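Local coordinates for protein dihydropteridine reductase (Caenorhabditis elegans, PDB 1OOE) that probably catalyses the NADH- or NADPH-dependent reduction of quinonoid dihydrobiopterin to tetrahydrobiopterin, as a homodimer of the short-chain dehydrogenase/reductase family, at residues 63-68 and 116-121; 198-203 and 229-234. One frame throughout, in Å; residues are numbered along the deposited sequence. Where two conformers were deposited one is given.

Contact 1 of 2, residues 63-68 and 116-121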
ATOM      1  N   GLN A  63       6.499  -5.306 -24.946  1.00 11.12           N
ATOM      2  CA  GLN A  63       7.854  -4.983 -25.375  1.00 10.70           C
ATOM      3  C   GLN A  63       8.895  -5.960 -24.853  1.00 11.20           C
ATOM      4  O   GLN A  63       9.835  -6.317 -25.568  1.00 11.66           O
ATOM      5  CB  GLN A  63       8.233  -3.576 -24.926  1.00 11.39           C
ATOM      6  CG  GLN A  63       7.443  -2.471 -25.586  1.00 12.50           C
ATOM      7  CD  GLN A  63       7.869  -1.113 -25.084  1.00 12.33           C
ATOM      8  OE1 GLN A  63       8.982  -0.659 -25.357  1.00 12.27           O
ATOM      9  NE2 GLN A  63       6.996  -0.464 -24.326  1.00 10.38           N
ATOM     10  N   THR A  64       8.741  -6.386 -23.605  1.00 11.03           N
ATOM     11  CA  THR A  64       9.701  -7.318 -23.024  1.00  9.91           C
ATOM     12  C   THR A  64       9.610  -8.686 -23.698  1.00 11.44           C
ATOM     13  O   THR A  64      10.633  -9.331 -23.956  1.00 10.54           O
ATOM     14  CB  THR A  64       9.478  -7.464 -21.505  1.00 10.86           C
ATOM     15  OG1 THR A  64       9.645  -6.182 -20.883  1.00  9.76           O
ATOM     16  CG2 THR A  64      10.482  -8.442 -20.904  1.00 13.27           C
ATOM     17  N   ALA A  65       8.389  -9.121 -23.992  1.00 10.94           N
ATOM     18  CA  ALA A  65       8.186 -10.408 -24.647  1.00 12.90           C
ATOM     19  C   ALA A  65       8.756 -10.386 -26.064  1.00 13.11           C
ATOM     20  O   ALA A  65       9.334 -11.372 -26.522  1.00 12.37           O
ATOM     21  CB  ALA A  65       6.701 -10.754 -24.683  1.00 12.51           C
ATOM     22  N   SER A  66       8.592  -9.263 -26.757  1.00 14.94           N
ATOM     23  CA  SER A  66       9.106  -9.138 -28.117  1.00 15.77           C
ATOM     24  C   SER A  66      10.631  -9.224 -28.120  1.00 15.81           C
ATOM     25  O   SER A  66      11.234  -9.771 -29.045  1.00 17.06           O
ATOM     26  CB  SER A  66       8.668  -7.805 -28.731  1.00 16.79           C
ATOM     27  OG  SER A  66       9.153  -7.668 -30.058  1.00 20.03           O
ATOM     28  N   SER A  67      11.254  -8.689 -27.077  1.00 14.45           N
ATOM     29  CA  SER A  67      12.704  -8.705 -26.968  1.00 14.91           C
ATOM     30  C   SER A  67      13.275 -10.058 -26.543  1.00 15.24           C
ATOM     31  O   SER A  67      14.287 -10.506 -27.082  1.00 16.68           O
ATOM     32  CB  SER A  67      13.164  -7.626 -25.983  1.00 15.11           C
ATOM     33  OG  SER A  67      14.565  -7.681 -25.786  1.00 20.22           O
ATOM     34  N   LEU A  68      12.624 -10.713 -25.588  1.00 13.69           N
ATOM     35  CA  LEU A  68      13.104 -11.997 -25.081  1.00 12.79           C
ATOM     36  C   LEU A  68      12.824 -13.224 -25.946  1.00 13.63           C
ATOM     37  O   LEU A  68      13.646 -14.138 -26.010  1.00 13.66           O
ATOM     38  CB  LEU A  68      12.543 -12.241 -23.675  1.00 11.31           C
ATOM     39  CG  LEU A  68      13.049 -11.300 -22.578  1.00 11.44           C
ATOM     40  CD1 LEU A  68      12.335 -11.623 -21.281  1.00 10.48           C
ATOM     41  CD2 LEU A  68      14.555 -11.446 -22.406  1.00 11.29           C
ATOM     42  N   THR A 116       7.064 -13.528 -12.969  1.00 15.76           N
ATOM     43  CA  THR A 116       6.233 -14.722 -13.061  1.00 16.35           C
ATOM     44  C   THR A 116       6.199 -15.222 -14.497  1.00 16.34           C
ATOM     45  O   THR A 116       5.990 -16.409 -14.749  1.00 16.33           O
ATOM     46  CB  THR A 116       4.788 -14.449 -12.583  1.00 19.18           C
ATOM     47  OG1 THR A 116       4.190 -13.440 -13.405  1.00 23.50           O
ATOM     48  CG2 THR A 116       4.787 -13.984 -11.137  1.00 19.81           C
ATOM     49  N   THR A 117       6.442 -14.309 -15.432  1.00 17.67           N
ATOM     50  CA  THR A 117       6.425 -14.628 -16.851  1.00 17.84           C
ATOM     51  C   THR A 117       7.779 -15.031 -17.435  1.00 16.22           C
ATOM     52  O   THR A 117       7.886 -16.018 -18.165  1.00 17.98           O
ATOM     53  CB  THR A 117       5.932 -13.420 -17.692  1.00 19.67           C
ATOM     54  OG1 THR A 117       4.670 -12.950 -17.199  1.00 20.17           O
ATOM     55  CG2 THR A 117       5.785 -13.822 -19.150  1.00 18.17           C
ATOM     56  N   HIS A 118       8.812 -14.269 -17.094  1.00 14.02           N
ATOM     57  CA  HIS A 118      10.134 -14.478 -17.666  1.00 11.33           C
ATOM     58  C   HIS A 118      11.294 -14.964 -16.801  1.00 11.55           C
ATOM     59  O   HIS A 118      12.347 -15.298 -17.337  1.00 12.61           O
ATOM     60  CB  HIS A 118      10.557 -13.177 -18.346  1.00 10.40           C
ATOM     61  CG  HIS A 118       9.559 -12.666 -19.336  1.00 10.49           C
ATOM     62  ND1 HIS A 118       9.335 -13.281 -20.547  1.00 10.39           N
ATOM     63  CD2 HIS A 118       8.712 -11.610 -19.288  1.00 11.06           C
ATOM     64  CE1 HIS A 118       8.394 -12.628 -21.205  1.00 11.00           C
ATOM     65  NE2 HIS A 118       7.999 -11.609 -20.463  1.00 10.88           N
ATOM     66  N   LEU A 119      11.125 -15.002 -15.486  1.00 10.19           N
ATOM     67  CA  LEU A 119      12.218 -15.430 -14.616  1.00  9.97           C
ATOM     68  C   LEU A 119      12.442 -16.944 -14.636  1.00  8.63           C
ATOM     69  O   LEU A 119      11.497 -17.721 -14.512  1.00 10.15           O
ATOM     70  CB  LEU A 119      11.953 -14.967 -13.180  1.00  7.26           C
ATOM     71  CG  LEU A 119      13.078 -15.101 -12.149  1.00  8.07           C
ATOM     72  CD1 LEU A 119      14.249 -14.172 -12.492  1.00  7.66           C
ATOM     73  CD2 LEU A 119      12.524 -14.749 -10.774  1.00  9.23           C
ATOM     74  N   LYS A 120      13.698 -17.353 -14.801  1.00  9.67           N
ATOM     75  CA  LYS A 120      14.042 -18.775 -14.826  1.00 11.00           C
ATOM     76  C   LYS A 120      13.813 -19.394 -13.452  1.00 13.72           C
ATOM     77  O   LYS A 120      13.862 -18.703 -12.429  1.00 11.17           O
ATOM     78  CB  LYS A 120      15.516 -18.967 -15.196  1.00 11.86           C
ATOM     79  CG  LYS A 120      16.460 -18.399 -14.124  0.50 12.17           C
ATOM     80  CD  LYS A 120      17.841 -19.043 -14.137  0.50 13.65           C
ATOM     81  CE  LYS A 120      18.790 -18.354 -13.168  0.50 11.79           C
ATOM     82  NZ  LYS A 120      20.162 -18.926 -13.244  0.50 15.88           N
ATOM     83  N   PRO A 121      13.534 -20.707 -13.406  1.00 13.56           N
ATOM     84  CA  PRO A 121      13.329 -21.320 -12.094  1.00 13.93           C
ATOM     85  C   PRO A 121      14.634 -21.127 -11.327  1.00 12.57           C
ATOM     86  O   PRO A 121      15.719 -21.269 -11.896  1.00 13.57           O
ATOM     87  CB  PRO A 121      13.062 -22.780 -12.443  1.00 14.76           C
ATOM     88  CG  PRO A 121      12.319 -22.658 -13.740  1.00 16.85           C
ATOM     89  CD  PRO A 121      13.154 -21.637 -14.486  1.00 17.21           C
TER

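Contact 2 of 2, residues 198-203 and 229-234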
ATOM      1  N   LEU A 198      27.397   2.265  -4.037  1.00 11.55           N
ATOM      2  CA  LEU A 198      26.473   1.583  -4.934  1.00 11.10           C
ATOM      3  C   LEU A 198      27.011   0.206  -5.314  1.00 13.21           C
ATOM      4  O   LEU A 198      26.242  -0.736  -5.513  1.00 13.79           O
ATOM      5  CB  LEU A 198      26.231   2.424  -6.194  1.00 11.99           C
ATOM      6  CG  LEU A 198      25.692   3.848  -5.976  1.00 10.47           C
ATOM      7  CD1 LEU A 198      25.410   4.498  -7.322  1.00 12.61           C
ATOM      8  CD2 LEU A 198      24.422   3.805  -5.133  1.00 11.84           C
ATOM      9  N   SER A 199      28.335   0.085  -5.396  1.00 13.31           N
ATOM     10  CA  SER A 199      28.972  -1.180  -5.754  1.00 14.18           C
ATOM     11  C   SER A 199      28.663  -2.300  -4.761  1.00 14.08           C
ATOM     12  O   SER A 199      28.678  -3.475  -5.122  1.00 13.30           O
ATOM     13  CB  SER A 199      30.492  -1.002  -5.868  1.00 15.63           C
ATOM     14  OG  SER A 199      31.074  -0.652  -4.624  1.00 18.62           O
ATOM     15  N   PHE A 200      28.387  -1.940  -3.510  1.00 13.87           N
ATOM     16  CA  PHE A 200      28.069  -2.940  -2.498  1.00 13.68           C
ATOM     17  C   PHE A 200      26.802  -3.667  -2.933  1.00 12.40           C
ATOM     18  O   PHE A 200      26.695  -4.886  -2.794  1.00 12.99           O
ATOM     19  CB  PHE A 200      27.826  -2.273  -1.145  1.00 14.72           C
ATOM     20  CG  PHE A 200      27.606  -3.246  -0.014  1.00 12.80           C
ATOM     21  CD1 PHE A 200      28.665  -3.989   0.501  1.00 13.90           C
ATOM     22  CD2 PHE A 200      26.342  -3.408   0.545  1.00 13.42           C
ATOM     23  CE1 PHE A 200      28.468  -4.877   1.562  1.00 12.62           C
ATOM     24  CE2 PHE A 200      26.131  -4.295   1.607  1.00 12.35           C
ATOM     25  CZ  PHE A 200      27.200  -5.031   2.116  1.00 13.21           C
ATOM     26  N   ILE A 201      25.849  -2.901  -3.459  1.00 12.53           N
ATOM     27  CA  ILE A 201      24.579  -3.446  -3.924  1.00 12.56           C
ATOM     28  C   ILE A 201      24.750  -4.258  -5.208  1.00 13.06           C
ATOM     29  O   ILE A 201      24.270  -5.392  -5.301  1.00 12.63           O
ATOM     30  CB  ILE A 201      23.547  -2.312  -4.175  1.00 12.28           C
ATOM     31  CG1 ILE A 201      23.338  -1.506  -2.887  1.00 15.25           C
ATOM     32  CG2 ILE A 201      22.230  -2.900  -4.662  1.00 11.78           C
ATOM     33  CD1 ILE A 201      22.786  -2.312  -1.737  0.50 13.47           C
ATOM     34  N   SER A 202      25.438  -3.688  -6.194  1.00 12.59           N
ATOM     35  CA  SER A 202      25.650  -4.379  -7.463  1.00 12.03           C
ATOM     36  C   SER A 202      26.361  -5.705  -7.235  1.00 12.92           C
ATOM     37  O   SER A 202      26.002  -6.723  -7.831  1.00 12.05           O
ATOM     38  CB  SER A 202      26.472  -3.510  -8.421  1.00 12.35           C
ATOM     39  OG  SER A 202      25.806  -2.292  -8.702  0.50  8.70           O
ATOM     40  N   GLU A 203      27.369  -5.686  -6.369  1.00 12.25           N
ATOM     41  CA  GLU A 203      28.126  -6.889  -6.053  1.00 12.58           C
ATOM     42  C   GLU A 203      27.244  -7.958  -5.418  1.00 13.64           C
ATOM     43  O   GLU A 203      27.344  -9.139  -5.768  1.00 12.72           O
ATOM     44  CB  GLU A 203      29.298  -6.543  -5.129  1.00 14.80           C
ATOM     45  CG  GLU A 203      30.504  -5.978  -5.869  1.00 16.58           C
ATOM     46  CD  GLU A 203      31.499  -5.305  -4.944  1.00 18.13           C
ATOM     47  OE1 GLU A 203      31.649  -5.762  -3.793  1.00 21.22           O
ATOM     48  OE2 GLU A 203      32.141  -4.324  -5.373  1.00 22.04           O
ATOM     49  N   GLY A 229      33.011   2.816   7.470  1.00 25.53           N
ATOM     50  CA  GLY A 229      33.375   2.332   6.149  1.00 23.05           C
ATOM     51  C   GLY A 229      32.970   0.906   5.815  1.00 21.53           C
ATOM     52  O   GLY A 229      33.178   0.445   4.691  1.00 20.26           O
ATOM     53  N   THR A 230      32.389   0.201   6.778  1.00 21.34           N
ATOM     54  CA  THR A 230      31.977  -1.181   6.552  1.00 20.28           C
ATOM     55  C   THR A 230      30.461  -1.296   6.403  1.00 19.39           C
ATOM     56  O   THR A 230      29.708  -0.789   7.232  1.00 20.51           O
ATOM     57  CB  THR A 230      32.444  -2.086   7.712  1.00 21.84           C
ATOM     58  OG1 THR A 230      33.860  -1.944   7.884  1.00 23.29           O
ATOM     59  CG2 THR A 230      32.127  -3.544   7.414  1.00 20.92           C
ATOM     60  N   SER A 231      30.013  -1.969   5.347  1.00 18.24           N
ATOM     61  CA  SER A 231      28.582  -2.135   5.112  1.00 16.70           C
ATOM     62  C   SER A 231      28.061  -3.458   5.665  1.00 15.50           C
ATOM     63  O   SER A 231      28.753  -4.474   5.633  1.00 17.18           O
ATOM     64  CB  SER A 231      28.272  -2.049   3.617  1.00 15.34           C
ATOM     65  OG  SER A 231      28.561  -0.755   3.112  1.00 18.23           O
ATOM     66  N   THR A 232      26.830  -3.432   6.166  1.00 14.26           N
ATOM     67  CA  THR A 232      26.203  -4.615   6.741  1.00 14.97           C
ATOM     68  C   THR A 232      24.760  -4.760   6.266  1.00 13.46           C
ATOM     69  O   THR A 232      24.055  -3.766   6.093  1.00 12.12           O
ATOM     70  CB  THR A 232      26.201  -4.536   8.285  1.00 17.32           C
ATOM     71  OG1 THR A 232      27.546  -4.402   8.762  1.00 19.49           O
ATOM     72  CG2 THR A 232      25.582  -5.789   8.886  1.00 19.10           C
ATOM     73  N   ILE A 233      24.337  -6.003   6.045  1.00 12.65           N
ATOM     74  CA  ILE A 233      22.972  -6.301   5.615  1.00 12.70           C
ATOM     75  C   ILE A 233      22.301  -7.070   6.753  1.00 13.35           C
ATOM     76  O   ILE A 233      22.740  -8.160   7.117  1.00 15.00           O
ATOM     77  CB  ILE A 233      22.959  -7.172   4.341  1.00 13.46           C
ATOM     78  CG1 ILE A 233      23.689  -6.444   3.210  1.00 14.32           C
ATOM     79  CG2 ILE A 233      21.518  -7.490   3.930  1.00 13.91           C
ATOM     80  CD1 ILE A 233      23.781  -7.252   1.929  1.00 14.88           C
ATOM     81  N   THR A 234      21.240  -6.498   7.313  1.00 12.19           N
ATOM     82  CA  THR A 234      20.538  -7.127   8.427  1.00 13.06           C
ATOM     83  C   THR A 234      19.055  -7.360   8.137  1.00 11.74           C
ATOM     84  O   THR A 234      18.296  -6.409   7.950  1.00 10.97           O
ATOM     85  CB  THR A 234      20.635  -6.249   9.703  1.00 13.93           C
ATOM     86  OG1 THR A 234      21.999  -5.879   9.936  1.00 15.56           O
ATOM     87  CG2 THR A 234      20.113  -7.004  10.917  1.00 13.31           C
TER

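Contact 1 of 2, residues 63-68 and 116-121
H118, at the C-terminal end of helix 93-118, reaches across to the last turns of helix 53-68 and carries most of the contact with its imidazole. Its CG lies anti to the carbonyl carbon (chi1 -54°), which sends the ring outward toward T64, A65 and L68. Packing is tightest over one face: L68 CD1 sits 3.8 Å from the centroid of the H118 ring, 27° off the ring normal, in a CH-pi contact displaced toward CG and ND1. The methyl CG2 of the neighbouring T117 covers the opposite face, and this sandwich probably limits turning about chi2. Leucine suits the buried side, since L68 also packs on L31 and V73. T64 divides its branches: the hydroxyl bonds I60 O one turn back in its own helix, while CG2 comes obliquely within 4.0 Å of H118 CD2. The solvent side is looser. There exposed A65, too small to push the imidazole away, offers its CA at 4.1 Å from H118 CE1. A histidine, partly exposed, presents flat faces to methyl groups yet tolerates a place near solvent. The two helices are successive connections, before and after strand 73-78, in the Rossmann-type alpha/beta fold of the short-chain dehydrogenase/reductase family.

Contact 2 of 2, residues 198-203 and 229-234
S231 OG is hydrogen-bonded to T226 OG1 on the adjoining strand 221-227, while the serine's CB meets F200. The methylene stands almost exactly over the middle of the phenyl ring, 3.4 Å from its centroid and 10° off the normal, a close CH-pi contact; a small serine suits this place, since a bulkier side chain would crowd the ring. The flat side of F200 is brought over the strand because its CG is anti to the backbone N (chi1 -175°), pointing away from helix 198-203. I233, two residues along, comes to the ring from another direction: its CG1 lies at the edge near the ring plane, 3.6 Å from F200 CE2. A broad phenyl can thus offer face and edge at once, and a branched isoleucine fills the strip between ring and sheet. Strand alternation explains the pair, S231 and I233 facing the helix while T230 and T232 face away. In this short-chain dehydrogenase/reductase fold, helix 198-210 thereby lies across the antiparallel C-terminal edge of the sheet, its 198-203 portion crossing the strand at -45°. Replacing F200 with an alanine would probably strip S231 CB of its aromatic cover and open a gap beside I233. Further cover for I233 comes from L222, I224, H204 and W208.

How the contacts relate
Contact 1 closes before contact 2 opens along the chain, and their centres lie 29 Å apart, with nearest atoms about 14 Å from each other. They share no helix or strand, yet both belong to the layers around one eight-stranded sheet. Contact 1 joins helices 53-68 and 93-118, which precede and follow strand 73-78 in the parallel, Rossmann-type part. Contact 2 lies toward the other end of the strand order, where helix 198-210, also packed on helix 14-25, meets the antiparallel edge strand 230-235. One therefore joins successive helical connections of the nucleotide-binding type of fold, while in the other a helix packs against the C-terminal strand of the same sheet.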